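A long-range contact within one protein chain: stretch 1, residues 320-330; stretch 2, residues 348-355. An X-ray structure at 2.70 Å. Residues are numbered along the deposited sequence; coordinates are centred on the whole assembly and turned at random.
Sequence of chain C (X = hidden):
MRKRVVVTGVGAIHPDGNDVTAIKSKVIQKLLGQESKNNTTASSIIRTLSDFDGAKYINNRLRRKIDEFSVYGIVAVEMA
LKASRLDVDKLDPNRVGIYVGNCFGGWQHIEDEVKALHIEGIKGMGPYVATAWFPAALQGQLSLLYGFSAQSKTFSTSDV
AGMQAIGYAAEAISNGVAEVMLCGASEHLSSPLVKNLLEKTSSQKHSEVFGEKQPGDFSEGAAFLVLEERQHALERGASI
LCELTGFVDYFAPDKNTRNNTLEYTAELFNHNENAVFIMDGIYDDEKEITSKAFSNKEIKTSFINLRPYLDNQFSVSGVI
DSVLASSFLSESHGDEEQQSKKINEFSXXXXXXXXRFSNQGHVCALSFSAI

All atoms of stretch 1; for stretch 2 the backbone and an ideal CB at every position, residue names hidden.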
ATOM      1  N   ILE C 320      -1.717   9.716 -17.202  1.00 40.32           N
ATOM      2  CA  ILE C 320      -2.440  10.812 -17.914  1.00 40.60           C
ATOM      3  C   ILE C 320      -2.158  10.688 -19.411  1.00 40.49           C
ATOM      4  O   ILE C 320      -3.045  11.007 -20.199  1.00 41.13           O
ATOM      5  CB  ILE C 320      -2.087  12.199 -17.340  1.00 40.80           C
ATOM      6  CG1 ILE C 320      -2.953  13.300 -17.952  1.00 41.34           C
ATOM      7  CG2 ILE C 320      -0.607  12.502 -17.485  1.00 40.74           C
ATOM      8  CD1 ILE C 320      -3.144  14.492 -17.057  1.00 41.59           C
ATOM      9  N   ASP C 321      -0.961  10.221 -19.765  1.00 40.44           N
ATOM     10  CA  ASP C 321      -0.553   9.950 -21.171  1.00 40.55           C
ATOM     11  C   ASP C 321      -1.454   8.851 -21.751  1.00 39.65           C
ATOM     12  O   ASP C 321      -1.911   9.013 -22.901  1.00 39.25           O
ATOM     13  CB  ASP C 321       0.926   9.563 -21.262  1.00 41.11           C
ATOM     14  CG  ASP C 321       1.884  10.655 -20.813  1.00 41.66           C
ATOM     15  OD1 ASP C 321       1.604  11.294 -19.779  1.00 42.22           O
ATOM     16  OD2 ASP C 321       2.905  10.857 -21.501  1.00 42.15           O
ATOM     17  N   SER C 322      -1.697   7.785 -20.979  1.00 38.85           N
ATOM     18  CA  SER C 322      -2.567   6.633 -21.344  1.00 38.56           C
ATOM     19  C   SER C 322      -4.030   7.083 -21.455  1.00 39.01           C
ATOM     20  O   SER C 322      -4.757   6.510 -22.290  1.00 38.64           O
ATOM     21  CB  SER C 322      -2.421   5.500 -20.357  1.00 37.87           C
ATOM     22  OG  SER C 322      -1.088   5.013 -20.333  1.00 36.76           O
ATOM     23  N   VAL C 323      -4.440   8.058 -20.635  1.00 39.26           N
ATOM     24  CA  VAL C 323      -5.799   8.680 -20.664  1.00 39.99           C
ATOM     25  C   VAL C 323      -5.970   9.419 -21.998  1.00 41.43           C
ATOM     26  O   VAL C 323      -7.007   9.206 -22.659  1.00 41.51           O
ATOM     27  CB  VAL C 323      -6.019   9.607 -19.451  1.00 39.63           C
ATOM     28  CG1 VAL C 323      -7.129  10.625 -19.684  1.00 39.58           C
ATOM     29  CG2 VAL C 323      -6.289   8.807 -18.186  1.00 39.37           C
ATOM     30  N   LEU C 324      -4.986  10.245 -22.372  1.00 42.80           N
ATOM     31  CA  LEU C 324      -4.952  11.003 -23.656  1.00 43.84           C
ATOM     32  C   LEU C 324      -4.892  10.024 -24.836  1.00 44.34           C
ATOM     33  O   LEU C 324      -5.677  10.206 -25.787  1.00 44.38           O
ATOM     34  CB  LEU C 324      -3.748  11.952 -23.664  1.00 44.21           C
ATOM     35  CG  LEU C 324      -4.029  13.398 -23.252  1.00 44.95           C
ATOM     36  CD1 LEU C 324      -4.794  13.472 -21.939  1.00 44.93           C
ATOM     37  CD2 LEU C 324      -2.733  14.188 -23.153  1.00 45.43           C
ATOM     38  N   ALA C 325      -3.996   9.031 -24.772  1.00 44.61           N
ATOM     39  CA  ALA C 325      -3.752   8.027 -25.838  1.00 45.28           C
ATOM     40  C   ALA C 325      -5.042   7.255 -26.142  1.00 45.80           C
ATOM     41  O   ALA C 325      -5.286   6.966 -27.330  1.00 45.61           O
ATOM     42  CB  ALA C 325      -2.637   7.096 -25.428  1.00 44.85           C
ATOM     43  N   SER C 326      -5.829   6.935 -25.108  1.00 46.67           N
ATOM     44  CA  SER C 326      -7.141   6.241 -25.209  1.00 47.63           C
ATOM     45  C   SER C 326      -8.151   7.126 -25.951  1.00 49.22           C
ATOM     46  O   SER C 326      -8.925   6.580 -26.763  1.00 50.01           O
ATOM     47  CB  SER C 326      -7.655   5.845 -23.848  1.00 46.93           C
ATOM     48  OG  SER C 326      -6.782   4.913 -23.227  1.00 46.30           O
ATOM     49  N   SER C 327      -8.141   8.436 -25.679  1.00 50.27           N
ATOM     50  CA  SER C 327      -9.030   9.449 -26.311  1.00 52.23           C
ATOM     51  C   SER C 327      -8.668   9.621 -27.792  1.00 54.11           C
ATOM     52  O   SER C 327      -9.600   9.742 -28.611  1.00 56.09           O
ATOM     53  CB  SER C 327      -8.972  10.766 -25.575  1.00 52.34           C
ATOM     54  OG  SER C 327      -9.416  10.619 -24.235  1.00 52.83           O
ATOM     55  N   PHE C 328      -7.369   9.634 -28.116  1.00 54.71           N
ATOM     56  CA  PHE C 328      -6.837   9.779 -29.498  1.00 56.12           C
ATOM     57  C   PHE C 328      -7.277   8.586 -30.357  1.00 56.12           C
ATOM     58  O   PHE C 328      -7.718   8.810 -31.501  1.00 56.38           O
ATOM     59  CB  PHE C 328      -5.310   9.921 -29.494  1.00 57.11           C
ATOM     60  CG  PHE C 328      -4.803  11.329 -29.293  1.00 58.78           C
ATOM     61  CD1 PHE C 328      -5.031  12.306 -30.252  1.00 60.00           C
ATOM     62  CD2 PHE C 328      -4.084  11.676 -28.158  1.00 59.33           C
ATOM     63  CE1 PHE C 328      -4.563  13.600 -30.072  1.00 61.16           C
ATOM     64  CE2 PHE C 328      -3.616  12.970 -27.981  1.00 60.11           C
ATOM     65  CZ  PHE C 328      -3.856  13.929 -28.939  1.00 60.95           C
ATOM     66  N   LEU C 329      -7.170   7.364 -29.820  1.00 56.26           N
ATOM     67  CA  LEU C 329      -7.437   6.092 -30.550  1.00 56.78           C
ATOM     68  C   LEU C 329      -8.946   5.843 -30.689  1.00 57.66           C
ATOM     69  O   LEU C 329      -9.314   4.976 -31.507  1.00 58.66           O
ATOM     70  CB  LEU C 329      -6.764   4.928 -29.811  1.00 55.57           C
ATOM     71  CG  LEU C 329      -5.240   4.875 -29.912  1.00 55.01           C
ATOM     72  CD1 LEU C 329      -4.660   3.922 -28.878  1.00 54.61           C
ATOM     73  CD2 LEU C 329      -4.795   4.473 -31.310  1.00 55.29           C
ATOM     74  N   SER C 330      -9.785   6.563 -29.933  1.00 58.47           N
ATOM     75  CA  SER C 330     -11.265   6.411 -29.923  1.00 59.86           C
ATOM     76  C   SER C 330     -11.904   7.298 -31.002  1.00 62.83           C
ATOM     77  O   SER C 330     -12.916   7.962 -30.693  1.00 63.48           O
ATOM     78  CB  SER C 330     -11.824   6.714 -28.554  1.00 58.80           C
ATOM     79  OG  SER C 330     -11.672   8.089 -28.236  1.00 58.81           O
ATOM     80  N   UNK C 348      -3.281   9.348 -38.902  1.00 72.34           N
ATOM     81  CA  UNK C 348      -4.070   8.100 -38.703  1.00 69.46           C
ATOM     82  C   UNK C 348      -3.168   7.036 -38.064  1.00 67.05           C
ATOM     83  O   UNK C 348      -2.412   6.372 -38.803  1.00 66.84           O
ATOM     84  CB  UNK C 348      -4.641   7.589 -40.027  1.00 69.46           C
ATOM     85  N   UNK C 349      -3.251   6.894 -36.737  1.00 62.94           N
ATOM     86  CA  UNK C 349      -2.491   5.909 -35.919  1.00 60.44           C
ATOM     87  C   UNK C 349      -3.461   4.842 -35.399  1.00 56.86           C
ATOM     88  O   UNK C 349      -4.604   5.209 -35.057  1.00 55.96           O
ATOM     89  CB  UNK C 349      -1.774   6.592 -34.753  1.00 60.44           C
ATOM     90  N   UNK C 350      -3.022   3.579 -35.352  1.00 54.91           N
ATOM     91  CA  UNK C 350      -3.836   2.418 -34.890  1.00 53.44           C
ATOM     92  C   UNK C 350      -3.217   1.792 -33.629  1.00 51.43           C
ATOM     93  O   UNK C 350      -3.809   0.822 -33.116  1.00 49.57           O
ATOM     94  CB  UNK C 350      -3.945   1.363 -35.993  1.00 53.44           C
ATOM     95  N   UNK C 351      -2.079   2.313 -33.155  1.00 49.20           N
ATOM     96  CA  UNK C 351      -1.396   1.851 -31.914  1.00 48.21           C
ATOM     97  C   UNK C 351      -0.559   2.996 -31.332  1.00 47.05           C
ATOM     98  O   UNK C 351       0.246   3.578 -32.083  1.00 47.63           O
ATOM     99  CB  UNK C 351      -0.507   0.638 -32.195  1.00 48.21           C
ATOM    100  N   UNK C 352      -0.745   3.298 -30.041  1.00 45.26           N
ATOM    101  CA  UNK C 352       0.090   4.266 -29.268  1.00 44.67           C
ATOM    102  C   UNK C 352       0.774   3.505 -28.128  1.00 43.90           C
ATOM    103  O   UNK C 352       0.062   2.854 -27.338  1.00 43.25           O
ATOM    104  CB  UNK C 352      -0.751   5.419 -28.716  1.00 44.67           C
ATOM    105  N   UNK C 353       2.108   3.587 -28.061  1.00 43.38           N
ATOM    106  CA  UNK C 353       2.956   2.945 -27.013  1.00 42.84           C
ATOM    107  C   UNK C 353       3.595   4.054 -26.171  1.00 42.34           C
ATOM    108  O   UNK C 353       4.295   4.908 -26.748  1.00 42.19           O
ATOM    109  CB  UNK C 353       4.032   2.050 -27.630  1.00 42.84           C
ATOM    110  N   UNK C 354       3.348   4.032 -24.858  1.00 41.88           N
ATOM    111  CA  UNK C 354       3.836   5.045 -23.874  1.00 41.69           C
ATOM    112  C   UNK C 354       4.945   4.407 -23.032  1.00 41.75           C
ATOM    113  O   UNK C 354       4.756   3.257 -22.594  1.00 41.73           O
ATOM    114  CB  UNK C 354       2.703   5.546 -22.976  1.00 41.69           C
ATOM    115  N   UNK C 355       6.048   5.131 -22.823  1.00 41.82           N
ATOM    116  CA  UNK C 355       7.204   4.683 -22.001  1.00 42.11           C
ATOM    117  C   UNK C 355       7.418   5.665 -20.845  1.00 41.81           C
ATOM    118  O   UNK C 355       7.265   6.885 -21.062  1.00 40.83           O
ATOM    119  CB  UNK C 355       8.474   4.577 -22.848  1.00 42.11           C
TER

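Most of stretch 1 is helical, and the strand 351-355 runs antiparallel to it at 174°, with the axes 9.0 Å apart at their closest. CA-to-CB points toward the strand at Asp321, Ala325, Phe328 and Leu329, although the ring of Phe328 leads away. The surface is largely apolar, its low point the small Ala325.

Position 348 has nothing of stretch 1 within 5.5 Å of its ideal CB, so this contact hardly restricts it. It is Asn348, which makes no contact with the helix.

At position 349, CA-to-CB points sideways, and the ideal CB lies 5.0 Å from Leu329 CD2. Small, branched or polar side chains would all fit. The residue is Thr349, whose closest contact comes from the backbone: its O lies 3.8 Å from Leu329 CD2.

Positions 350 and 351 both direct CA-to-CB away from the helix, so stretch 1 leaves the side chain open. They are Asn350 and Gln351. Here too the backbone touches Leu329, with CD2 of that leucine 3.9 Å from both Asn350 C and Gln351 N; the side chains hydrogen-bond elsewhere in the structure.

Position 352 faces the helix. Its ideal CB is 4.1 Å from Ala325 CB and 4.2 Å from Leu329 CD1. The methyl of Ala325 leaves room beside the leucine, and no charge meets this position, so valine, isoleucine, leucine or methionine would be reasonable. The deposited residue is Ile352, chi1 m and chi2 t. Its CG2 packs 3.7 Å from Ala325 CB, while CD1 reaches 3.7 Å from Leu329 CG and 3.9 Å from Phe328 CB. That CD1 also lies 3.6 Å from Ala325 O.

Position 353 points away, and stretch 1 sets no preference. It is Ile353, which does not touch the helix.

Position 354 again points toward the helix, but its ideal CB is 4.7 Å from both Ser322 OG and Asp321 CB. The surroundings are mixed: a polar side chain could be considered beside the hydroxyl of Ser322, and the carboxylate of Asp321 lies further off, whereas a longer aliphatic one could reach Ala325. Ile354 takes the aliphatic course. Its CD1 approaches Ser322 OG at 3.2 Å and Ala325 CB at 3.8 Å, and its CG2 lies 3.8 Å from Asp321 CB. No hydrogen bond crosses between the stretches.

Position 355 finds no stretch 1 atom near its ideal CB and could hold many residues; it is Gln355, hydrogen-bonded elsewhere in the structure.

Stretch 2, residues 348-355: NTNQIIIQ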
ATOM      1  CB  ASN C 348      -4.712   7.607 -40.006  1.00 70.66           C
ATOM      2  CG  ASN C 348      -3.767   7.594 -41.191  1.00 71.24           C
ATOM      3  OD1 ASN C 348      -3.019   8.544 -41.408  1.00 72.24           O
ATOM      4  ND2 ASN C 348      -3.804   6.526 -41.971  1.00 70.11           N
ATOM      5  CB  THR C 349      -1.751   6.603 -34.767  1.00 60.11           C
ATOM      6  OG1 THR C 349      -1.359   7.910 -35.186  1.00 60.82           O
ATOM      7  CG2 THR C 349      -0.529   5.835 -34.312  1.00 59.99           C
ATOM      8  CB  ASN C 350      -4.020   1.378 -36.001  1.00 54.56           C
ATOM      9  CG  ASN C 350      -2.726   0.743 -36.469  1.00 55.08           C
ATOM     10  OD1 ASN C 350      -1.638   1.167 -36.084  1.00 55.07           O
ATOM     11  ND2 ASN C 350      -2.833  -0.276 -37.305  1.00 55.95           N
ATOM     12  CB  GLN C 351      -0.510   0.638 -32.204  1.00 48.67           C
ATOM     13  CG  GLN C 351       0.021  -0.043 -30.949  1.00 48.98           C
ATOM     14  CD  GLN C 351       0.836  -1.275 -31.253  1.00 49.82           C
ATOM     15  OE1 GLN C 351       1.564  -1.337 -32.243  1.00 51.04           O
ATOM     16  NE2 GLN C 351       0.727  -2.272 -30.391  1.00 50.31           N
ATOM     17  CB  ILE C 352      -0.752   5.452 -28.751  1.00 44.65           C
ATOM     18  CG1 ILE C 352      -1.403   6.225 -29.901  1.00 45.28           C
ATOM     19  CG2 ILE C 352       0.090   6.363 -27.867  1.00 44.56           C
ATOM     20  CD1 ILE C 352      -2.427   7.246 -29.462  1.00 45.28           C
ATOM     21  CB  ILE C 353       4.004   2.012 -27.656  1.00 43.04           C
ATOM     22  CG1 ILE C 353       3.332   0.826 -28.353  1.00 43.34           C
ATOM     23  CG2 ILE C 353       5.032   1.547 -26.633  1.00 42.73           C
ATOM     24  CD1 ILE C 353       4.159   0.212 -29.453  1.00 43.65           C
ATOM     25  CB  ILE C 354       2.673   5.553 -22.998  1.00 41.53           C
ATOM     26  CG1 ILE C 354       1.492   6.031 -23.847  1.00 41.58           C
ATOM     27  CG2 ILE C 354       3.148   6.635 -22.039  1.00 41.49           C
ATOM     28  CD1 ILE C 354       0.147   5.730 -23.240  1.00 41.48           C
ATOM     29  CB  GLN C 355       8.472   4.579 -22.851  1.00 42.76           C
ATOM     30  CG  GLN C 355       9.593   3.806 -22.168  1.00 43.30           C
ATOM     31  CD  GLN C 355      10.850   3.742 -22.999  1.00 43.98           C
ATOM     32  OE1 GLN C 355      11.343   2.666 -23.332  1.00 44.81           O
ATOM     33  NE2 GLN C 355      11.382   4.903 -23.343  1.00 44.23           N
TER
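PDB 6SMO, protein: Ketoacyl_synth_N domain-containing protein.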